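Local coordinates for protein CBIX (Paracoccus pantotrophus, PDB 4CCS) that catalyses the last step of siroheme biosynthesis in denitrifying bacteria, probably the insertion of ferrous iron into sirohydrochlorin, at residues 176-181 and 204-209; 119-124 and 169-174; 57-62 and 86-91. All coordinates share one frame; numbering follows the deposited sequence.

Contact 1: residues 176-181 and 204-209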
loop_
_atom_site.group_PDB
_atom_site.type_symbol
_atom_site.label_atom_id
_atom_site.label_comp_id
_atom_site.label_asym_id
_atom_site.label_seq_id
_atom_site.Cartn_x
_atom_site.Cartn_y
_atom_site.Cartn_z
ATOM N N ILE A 176 -5.759 17.560 3.494
ATOM C CA ILE A 176 -6.141 16.150 3.492
ATOM C C ILE A 176 -4.866 15.329 3.566
ATOM O O ILE A 176 -3.953 15.524 2.754
ATOM C CB ILE A 176 -6.971 15.749 2.230
ATOM C CG1 ILE A 176 -8.330 16.470 2.150
ATOM C CG2 ILE A 176 -7.162 14.232 2.132
ATOM C CD1 ILE A 176 -8.974 16.483 0.771
ATOM N N CYS A 177 -4.836 14.383 4.514
ATOM C CA CYS A 177 -3.754 13.424 4.648
ATOM C C CYS A 177 -4.227 12.030 4.183
ATOM O O CYS A 177 -5.199 11.475 4.713
ATOM C CB CYS A 177 -3.222 13.382 6.080
ATOM S SG CYS A 177 -1.929 12.142 6.332
ATOM N N LEU A 178 -3.526 11.470 3.194
ATOM C CA LEU A 178 -3.770 10.123 2.688
ATOM C C LEU A 178 -2.627 9.197 3.160
ATOM O O LEU A 178 -1.469 9.421 2.767
ATOM C CB LEU A 178 -3.851 10.128 1.148
ATOM C CG LEU A 178 -4.020 8.746 0.487
ATOM C CD1 LEU A 178 -5.334 8.032 0.959
ATOM C CD2 LEU A 178 -3.983 8.877 -1.022
ATOM N N PRO A 179 -2.935 8.154 3.972
ATOM C CA PRO A 179 -1.897 7.206 4.414
ATOM C C PRO A 179 -1.602 6.231 3.281
ATOM O O PRO A 179 -2.478 5.474 2.847
ATOM C CB PRO A 179 -2.533 6.493 5.618
ATOM C CG PRO A 179 -3.611 7.422 6.089
ATOM C CD PRO A 179 -4.144 8.030 4.808
ATOM N N LEU A 180 -0.360 6.264 2.791
ATOM C CA LEU A 180 0.060 5.414 1.701
ATOM C C LEU A 180 0.567 4.090 2.269
ATOM O O LEU A 180 1.771 3.857 2.348
ATOM C CB LEU A 180 1.090 6.171 0.835
ATOM C CG LEU A 180 1.339 5.618 -0.558
ATOM C CD1 LEU A 180 0.186 5.979 -1.487
ATOM C CD2 LEU A 180 2.665 6.162 -1.107
ATOM N N PHE A 181 -0.394 3.244 2.727
ATOM C CA PHE A 181 -0.152 1.927 3.323
ATOM C C PHE A 181 -1.007 0.877 2.592
ATOM O O PHE A 181 -2.186 1.121 2.316
ATOM C CB PHE A 181 -0.501 1.941 4.825
ATOM C CG PHE A 181 0.463 2.734 5.683
ATOM C CD1 PHE A 181 0.374 4.123 5.762
ATOM C CD2 PHE A 181 1.483 2.096 6.380
ATOM C CE1 PHE A 181 1.289 4.860 6.527
ATOM C CE2 PHE A 181 2.377 2.830 7.176
ATOM C CZ PHE A 181 2.274 4.203 7.242
ATOM N N LEU A 204 -8.287 16.664 7.368
ATOM C CA LEU A 204 -8.950 15.380 7.273
ATOM C C LEU A 204 -7.930 14.273 7.076
ATOM O O LEU A 204 -7.029 14.411 6.253
ATOM C CB LEU A 204 -9.928 15.422 6.080
ATOM C CG LEU A 204 -10.745 14.161 5.800
ATOM C CD1 LEU A 204 -11.729 13.869 6.945
ATOM C CD2 LEU A 204 -11.531 14.330 4.499
ATOM N N VAL A 205 -8.068 13.185 7.829
ATOM C CA VAL A 205 -7.155 12.048 7.711
ATOM C C VAL A 205 -7.959 10.897 7.154
ATOM O O VAL A 205 -8.901 10.438 7.799
ATOM C CB VAL A 205 -6.457 11.678 9.049
ATOM C CG1 VAL A 205 -5.393 10.600 8.818
ATOM C CG2 VAL A 205 -5.837 12.918 9.702
ATOM N N LEU A 206 -7.593 10.433 5.962
ATOM C CA LEU A 206 -8.321 9.365 5.287
ATOM C C LEU A 206 -7.901 7.970 5.755
ATOM O O LEU A 206 -6.814 7.832 6.316
ATOM C CB LEU A 206 -8.125 9.486 3.748
ATOM C CG LEU A 206 -8.552 10.812 3.085
ATOM C CD1 LEU A 206 -8.339 10.739 1.567
ATOM C CD2 LEU A 206 -10.036 11.126 3.373
ATOM N N PRO A 207 -8.728 6.921 5.470
ATOM C CA PRO A 207 -8.321 5.540 5.743
ATOM C C PRO A 207 -7.101 5.222 4.820
ATOM O O PRO A 207 -6.941 5.912 3.797
ATOM C CB PRO A 207 -9.552 4.722 5.301
ATOM C CG PRO A 207 -10.685 5.629 5.471
ATOM C CD PRO A 207 -10.168 6.990 5.126
ATOM N N PRO A 208 -6.247 4.202 5.169
ATOM C CA PRO A 208 -5.100 3.842 4.325
ATOM C C PRO A 208 -5.577 3.409 2.933
ATOM O O PRO A 208 -6.680 2.849 2.799
ATOM C CB PRO A 208 -4.415 2.705 5.100
ATOM C CG PRO A 208 -5.500 2.106 5.911
ATOM C CD PRO A 208 -6.385 3.261 6.305
ATOM N N VAL A 209 -4.796 3.761 1.896
ATOM C CA VAL A 209 -5.133 3.500 0.484
ATOM C C VAL A 209 -5.434 2.007 0.201
ATOM O O VAL A 209 -6.323 1.734 -0.604
ATOM C CB VAL A 209 -4.069 4.099 -0.485
ATOM C CG1 VAL A 209 -2.715 3.370 -0.396
ATOM C CG2 VAL A 209 -4.585 4.146 -1.926
#

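Contact 2: residues 119-124 and 169-174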
loop_
_atom_site.group_PDB
_atom_site.type_symbol
_atom_site.label_atom_id
_atom_site.label_comp_id
_atom_site.label_asym_id
_atom_site.label_seq_id
_atom_site.Cartn_x
_atom_site.Cartn_y
_atom_site.Cartn_z
ATOM N N GLY A 119 -7.852 24.498 -3.859
ATOM C CA GLY A 119 -7.590 25.279 -2.646
ATOM C C GLY A 119 -7.290 24.384 -1.418
ATOM O O GLY A 119 -7.329 24.875 -0.297
ATOM N N THR A 120 -6.999 23.082 -1.636
ATOM C CA THR A 120 -6.717 22.121 -0.561
ATOM C C THR A 120 -5.247 21.692 -0.599
ATOM O O THR A 120 -4.711 21.412 -1.670
ATOM C CB THR A 120 -7.697 20.920 -0.637
ATOM O OG1 THR A 120 -9.039 21.407 -0.628
ATOM C CG2 THR A 120 -7.536 19.938 0.532
ATOM N N ARG A 121 -4.616 21.619 0.583
ATOM C CA ARG A 121 -3.229 21.209 0.760
ATOM C C ARG A 121 -3.222 19.683 0.974
ATOM O O ARG A 121 -4.024 19.175 1.762
ATOM C CB ARG A 121 -2.646 21.962 1.975
ATOM C CG ARG A 121 -1.226 21.632 2.360
ATOM C CD ARG A 121 -0.198 22.123 1.351
ATOM N NE ARG A 121 1.145 22.203 1.929
ATOM C CZ ARG A 121 1.934 21.154 2.133
ATOM N NH1 ARG A 121 1.512 19.926 1.833
ATOM N NH2 ARG A 121 3.132 21.314 2.680
ATOM N N LEU A 122 -2.310 18.966 0.289
ATOM C CA LEU A 122 -2.228 17.508 0.386
ATOM C C LEU A 122 -0.996 16.997 1.093
ATOM O O LEU A 122 0.099 17.502 0.866
ATOM C CB LEU A 122 -2.338 16.860 -1.008
ATOM C CG LEU A 122 -3.583 17.247 -1.816
ATOM C CD1 LEU A 122 -3.575 16.559 -3.161
ATOM C CD2 LEU A 122 -4.871 16.943 -1.037
ATOM N N LEU A 123 -1.180 15.982 1.951
ATOM C CA LEU A 123 -0.084 15.324 2.662
ATOM C C LEU A 123 -0.149 13.806 2.454
ATOM O O LEU A 123 -1.121 13.156 2.849
ATOM C CB LEU A 123 -0.082 15.680 4.156
ATOM C CG LEU A 123 1.043 15.082 5.010
ATOM C CD1 LEU A 123 2.421 15.684 4.644
ATOM C CD2 LEU A 123 0.743 15.291 6.479
ATOM N N VAL A 124 0.886 13.258 1.829
ATOM C CA VAL A 124 0.988 11.821 1.589
ATOM C C VAL A 124 1.837 11.298 2.760
ATOM O O VAL A 124 3.009 11.679 2.883
ATOM C CB VAL A 124 1.625 11.511 0.206
ATOM C CG1 VAL A 124 1.936 10.021 0.056
ATOM C CG2 VAL A 124 0.736 12.009 -0.939
ATOM N N ARG A 169 3.013 19.747 10.360
ATOM C CA ARG A 169 2.942 20.956 11.190
ATOM C C ARG A 169 2.753 22.221 10.322
ATOM O O ARG A 169 3.202 22.255 9.180
ATOM C CB ARG A 169 4.191 21.056 12.107
ATOM C CG ARG A 169 4.078 22.113 13.220
ATOM C CD ARG A 169 5.219 22.045 14.212
ATOM N NE ARG A 169 5.003 20.994 15.208
ATOM C CZ ARG A 169 5.745 19.897 15.315
ATOM N NH1 ARG A 169 6.779 19.703 14.504
ATOM N NH2 ARG A 169 5.469 18.991 16.243
ATOM N N ASP A 170 2.037 23.228 10.856
ATOM C CA ASP A 170 1.767 24.526 10.216
ATOM C C ASP A 170 1.046 24.422 8.846
ATOM O O ASP A 170 1.278 25.242 7.953
ATOM C CB ASP A 170 3.061 25.372 10.118
ATOM C CG ASP A 170 3.725 25.586 11.460
ATOM O OD1 ASP A 170 3.022 25.987 12.410
ATOM O OD2 ASP A 170 4.939 25.311 11.571
ATOM N N LEU A 171 0.135 23.445 8.704
ATOM C CA LEU A 171 -0.678 23.314 7.496
ATOM C C LEU A 171 -2.039 23.950 7.798
ATOM O O LEU A 171 -2.388 24.049 8.978
ATOM C CB LEU A 171 -0.844 21.839 7.058
ATOM C CG LEU A 171 0.431 21.091 6.623
ATOM C CD1 LEU A 171 0.106 19.665 6.187
ATOM C CD2 LEU A 171 1.134 21.801 5.481
ATOM N N PRO A 172 -2.811 24.386 6.768
ATOM C CA PRO A 172 -4.120 24.992 7.047
ATOM C C PRO A 172 -5.183 23.953 7.421
ATOM O O PRO A 172 -4.932 22.746 7.375
ATOM C CB PRO A 172 -4.469 25.698 5.731
ATOM C CG PRO A 172 -3.689 24.987 4.700
ATOM C CD PRO A 172 -2.408 24.626 5.368
ATOM N N GLU A 173 -6.380 24.432 7.778
ATOM C CA GLU A 173 -7.526 23.588 8.106
ATOM C C GLU A 173 -7.960 22.773 6.873
ATOM O O GLU A 173 -8.347 21.610 7.012
ATOM C CB GLU A 173 -8.688 24.468 8.558
ATOM C CG GLU A 173 -9.003 24.341 10.032
ATOM C CD GLU A 173 -10.384 24.870 10.353
ATOM O OE1 GLU A 173 -10.551 26.111 10.372
ATOM O OE2 GLU A 173 -11.314 24.045 10.507
ATOM N N ARG A 174 -7.888 23.392 5.670
ATOM C CA ARG A 174 -8.252 22.741 4.406
ATOM C C ARG A 174 -7.057 21.979 3.902
ATOM O O ARG A 174 -6.262 22.463 3.085
ATOM C CB ARG A 174 -8.783 23.749 3.367
ATOM C CG ARG A 174 -10.202 24.183 3.644
ATOM C CD ARG A 174 -10.656 25.225 2.652
ATOM N NE ARG A 174 -12.050 25.596 2.888
ATOM C CZ ARG A 174 -12.844 26.139 1.973
ATOM N NH1 ARG A 174 -12.384 26.397 0.754
ATOM N NH2 ARG A 174 -14.103 26.429 2.268
HETATM O O HOH W 1 -5.569 24.833 1.877
#

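Contact 3: residues 57-62 and 86-91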
loop_
_atom_site.group_PDB
_atom_site.type_symbol
_atom_site.label_atom_id
_atom_site.label_comp_id
_atom_site.label_asym_id
_atom_site.label_seq_id
_atom_site.Cartn_x
_atom_site.Cartn_y
_atom_site.Cartn_z
ATOM N N THR A 57 3.232 -20.657 -9.619
ATOM C CA THR A 57 2.416 -19.674 -8.888
ATOM C C THR A 57 2.942 -18.255 -9.139
ATOM O O THR A 57 4.159 -18.052 -9.192
ATOM C CB THR A 57 2.359 -20.014 -7.366
ATOM O OG1 THR A 57 1.888 -21.351 -7.183
ATOM C CG2 THR A 57 1.463 -19.063 -6.565
ATOM N N LEU A 58 2.025 -17.283 -9.292
ATOM C CA LEU A 58 2.373 -15.866 -9.415
ATOM C C LEU A 58 2.179 -15.236 -8.024
ATOM O O LEU A 58 1.191 -15.523 -7.357
ATOM C CB LEU A 58 1.489 -15.125 -10.440
ATOM C CG LEU A 58 1.466 -15.614 -11.907
ATOM C CD1 LEU A 58 0.762 -14.598 -12.781
ATOM C CD2 LEU A 58 2.862 -15.829 -12.451
ATOM N N ILE A 59 3.117 -14.397 -7.591
ATOM C CA ILE A 59 3.054 -13.720 -6.294
ATOM C C ILE A 59 2.777 -12.231 -6.494
ATOM O O ILE A 59 3.573 -11.556 -7.153
ATOM C CB ILE A 59 4.371 -13.954 -5.473
ATOM C CG1 ILE A 59 4.756 -15.472 -5.342
ATOM C CG2 ILE A 59 4.321 -13.261 -4.104
ATOM C CD1 ILE A 59 3.675 -16.463 -4.678
ATOM N N TYR A 60 1.662 -11.715 -5.934
ATOM C CA TYR A 60 1.391 -10.273 -5.964
ATOM C C TYR A 60 1.750 -9.744 -4.555
ATOM O O TYR A 60 0.985 -9.956 -3.611
ATOM C CB TYR A 60 -0.058 -9.922 -6.341
ATOM C CG TYR A 60 -0.301 -8.427 -6.452
ATOM C CD1 TYR A 60 -0.683 -7.676 -5.341
ATOM C CD2 TYR A 60 -0.150 -7.762 -7.668
ATOM C CE1 TYR A 60 -0.892 -6.299 -5.434
ATOM C CE2 TYR A 60 -0.368 -6.387 -7.774
ATOM C CZ TYR A 60 -0.727 -5.657 -6.650
ATOM O OH TYR A 60 -0.968 -4.307 -6.755
ATOM N N PRO A 61 2.914 -9.098 -4.411
ATOM C CA PRO A 61 3.326 -8.597 -3.095
ATOM C C PRO A 61 2.688 -7.250 -2.742
ATOM O O PRO A 61 2.789 -6.286 -3.509
ATOM C CB PRO A 61 4.852 -8.513 -3.200
ATOM C CG PRO A 61 5.157 -8.414 -4.676
ATOM C CD PRO A 61 3.915 -8.777 -5.458
ATOM N N LEU A 62 2.059 -7.167 -1.555
ATOM C CA LEU A 62 1.483 -5.904 -1.063
ATOM C C LEU A 62 2.589 -5.029 -0.433
ATOM O O LEU A 62 2.470 -4.591 0.713
ATOM C CB LEU A 62 0.353 -6.172 -0.047
ATOM C CG LEU A 62 -0.947 -6.787 -0.573
ATOM C CD1 LEU A 62 -1.912 -7.066 0.585
ATOM C CD2 LEU A 62 -1.637 -5.865 -1.583
ATOM N N ALA A 86 8.787 -19.566 -8.706
ATOM C CA ALA A 86 7.562 -18.777 -8.547
ATOM C C ALA A 86 7.845 -17.315 -8.927
ATOM O O ALA A 86 8.800 -16.710 -8.433
ATOM C CB ALA A 86 7.035 -18.875 -7.121
ATOM N N ARG A 87 7.049 -16.792 -9.862
ATOM C CA ARG A 87 7.185 -15.448 -10.404
ATOM C C ARG A 87 6.620 -14.386 -9.458
ATOM O O ARG A 87 5.464 -14.470 -9.055
ATOM C CB ARG A 87 6.508 -15.380 -11.780
ATOM C CG ARG A 87 6.723 -14.080 -12.546
ATOM C CD ARG A 87 6.017 -14.137 -13.887
ATOM N NE ARG A 87 5.908 -12.817 -14.504
ATOM C CZ ARG A 87 5.129 -12.540 -15.546
ATOM N NH1 ARG A 87 4.380 -13.489 -16.095
ATOM N NH2 ARG A 87 5.087 -11.310 -16.040
ATOM N N ILE A 88 7.438 -13.372 -9.139
ATOM C CA ILE A 88 7.032 -12.256 -8.277
ATOM C C ILE A 88 6.659 -11.057 -9.154
ATOM O O ILE A 88 7.501 -10.522 -9.880
ATOM C CB ILE A 88 8.107 -11.910 -7.206
ATOM C CG1 ILE A 88 8.443 -13.145 -6.332
ATOM C CG2 ILE A 88 7.642 -10.723 -6.343
ATOM C CD1 ILE A 88 9.775 -13.078 -5.610
ATOM N N LEU A 89 5.403 -10.643 -9.079
ATOM C CA LEU A 89 4.889 -9.514 -9.846
ATOM C C LEU A 89 5.362 -8.169 -9.244
ATOM O O LEU A 89 5.861 -8.173 -8.107
ATOM C CB LEU A 89 3.344 -9.557 -9.902
ATOM C CG LEU A 89 2.673 -10.847 -10.403
ATOM C CD1 LEU A 89 1.189 -10.653 -10.553
ATOM C CD2 LEU A 89 3.309 -11.361 -11.699
ATOM N N PRO A 90 5.204 -7.026 -9.989
ATOM C CA PRO A 90 5.537 -5.716 -9.421
ATOM C C PRO A 90 4.656 -5.477 -8.183
ATOM O O PRO A 90 3.485 -5.877 -8.175
ATOM C CB PRO A 90 5.180 -4.745 -10.548
ATOM C CG PRO A 90 5.482 -5.514 -11.777
ATOM C CD PRO A 90 5.102 -6.938 -11.469
ATOM N N PRO A 91 5.218 -4.873 -7.129
ATOM C CA PRO A 91 4.464 -4.666 -5.890
ATOM C C PRO A 91 3.342 -3.624 -5.980
ATOM O O PRO A 91 3.335 -2.783 -6.882
ATOM C CB PRO A 91 5.548 -4.250 -4.899
ATOM C CG PRO A 91 6.546 -3.548 -5.733
ATOM C CD PRO A 91 6.593 -4.348 -7.009
#

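Contact 1: residues 176-181 and 204-209
Cys177 joins strand 175-179 to the parallel, outermost strand 204-205 through two nearly straight backbone bonds, donating its N-H to Leu204 O (N to O 2.8 Å) and accepting Leu206 N on its O at 2.9 Å. The two strands are neighbours in the sheet, connected through helices 184-189 and 192-199. Beyond this point the pairing changes character. None of Pro179, Pro207 and Pro208 has an N-H to give, and the next bond across is Val209 N to Pro179 O, at 3.0 Å. Between these bonds the Pro179 ring lies against the facing backbone, its CD 3.1 Å from Leu206 O. On the face of Ile176, Leu206 is the central side chain: with CG anti to its carbonyl carbon (chi1 -58°), its CD1 comes within 3.7 Å of Ile176 CG2 and 4.1 Å of Leu178 CD1, crossing both side chains obliquely, while helix 98-113 packs on the same leucines. Further on, Val209 CG1 sits 3.6 Å from Phe181 O. Phe181 touches Pro208 CB through its own CB, at 4.0 Å, whereas its ring meets His187 edge-to-face. An inverse gamma turn is centred on Leu180, whose backbone still bonds to Ala125 of strand 121-126. Prolines interrupt the regular pairing, yet the two segments stay together: carbon-to-carbonyl contacts and apolar packing bridge the span where amide donors are missing.

Contact 2: residues 119-124 and 169-174
Leu171 lays its CD2 methyl over one face of the Arg121 guanidinium, where CD2 stands 3.3 Å off the plane, displaced from its centre to the outer atoms, and 3.5 Å from Arg121 NH2. The two side chains cross at about a right angle. The Arg121 chain is bent, chi2 of 69° turning CD off the extended path. The other branch of the leucine, CD1, reaches Leu123 CD2 at 4.4 Å, and Pro172 CG rests 4.2 Å from Arg121 CB. A single direct hydrogen bond ties the segments: Arg121 N to Arg174 O, 3.1 Å long and straight at the hydrogen. At the acceptor it is bent, with a C=O to donor angle of 140° and the donor tilted 24° from the carbonyl plane. A water donates to that same oxygen, Arg174 O, at 2.7 Å, and to Gly119 O at 2.8 Å, bridging the two backbones. In the next shell, Arg121 NH1 is hydrogen-bonded to Thr154 OG1 on strand 152-157, Thr120 OG1 is bonded to Pro116 O, and the Arg174 side chain packs on Trp115 and Pro116. An alanine in place of Arg121 would probably leave Leu171 CD2 without the flat group beneath it and Thr154 OG1 without this donor. The loop leading into strand 175-179 thus meets the start of strand 121-126 in a mixed, partly buried contact: leucine and proline carbons pack on Arg121 and Leu123, while one direct bond and a water join the backbones.

Contact 3: residues 57-62 and 86-91
Leu58 and Arg87 lie side by side and point the same way, Leu58 CD2 resting 3.7 Å from Arg87 CB and 3.9 Å from Arg87 CD. The Arg87 chain is extended from CG to NE, and the leucine methyl meets its aliphatic part. On the other face of the sheet Ile59 pairs with Ile88, CB to CG1 at 4.2 Å. Here Pro61 crosses Ile88 at a slant, its CG 3.8 Å from Ile88 CG2. The same proline ring turns its CD onto a backbone oxygen, Leu89 O, at 3.3 Å. Leu89 points toward strand 57-61: its CB and CG rest against Ile59 O, and its CD1 stands at the edge of the Tyr60 ring, near the ring plane and 4.3 Å from Tyr60 CD2. Tyr60 CG lies anti to its backbone N (chi1 -176°), and the hydroxyl of this ring finds a partner in Asp95. The parallel backbones are held by Ile59 N to Arg87 O and Leu89 N to Ile59 O, each 2.8 Å, together with a weak bond from Arg87 N to Thr57 O. Strands 57-61 and 87-88 belong to one beta-alpha-beta unit, whose helix 68-80 packs on Ile59 and Ile88. The C-terminal helix 215-226 packs on Tyr60 and Leu89, strand 4-9 pairs with strand 57-61 along its other edge, and strand 87-88 forms the outer margin of this sheet.

How the contacts relate
Contacts 1 and 3 show one solution used twice: in each four-stranded parallel sheet the third strand in order pairs with a short outermost strand, and prolines in both segments interrupt the regular bonding. Their centres lie 25 Å apart on opposite sides of the chain's centre, consistent with the two-lobed build of chelatases. Contact 1 is mostly buried and contact 3 partly so; each has exposed residues on its outer strand, and in contact 3 one of them is Arg87, where contact 1 has Val205. Contact 2 shares the sheet of contact 1, Ile176 bonding to Arg121 and Leu123, but lies nearer the surface, and there a water and a guanidinium join the apolar side chains.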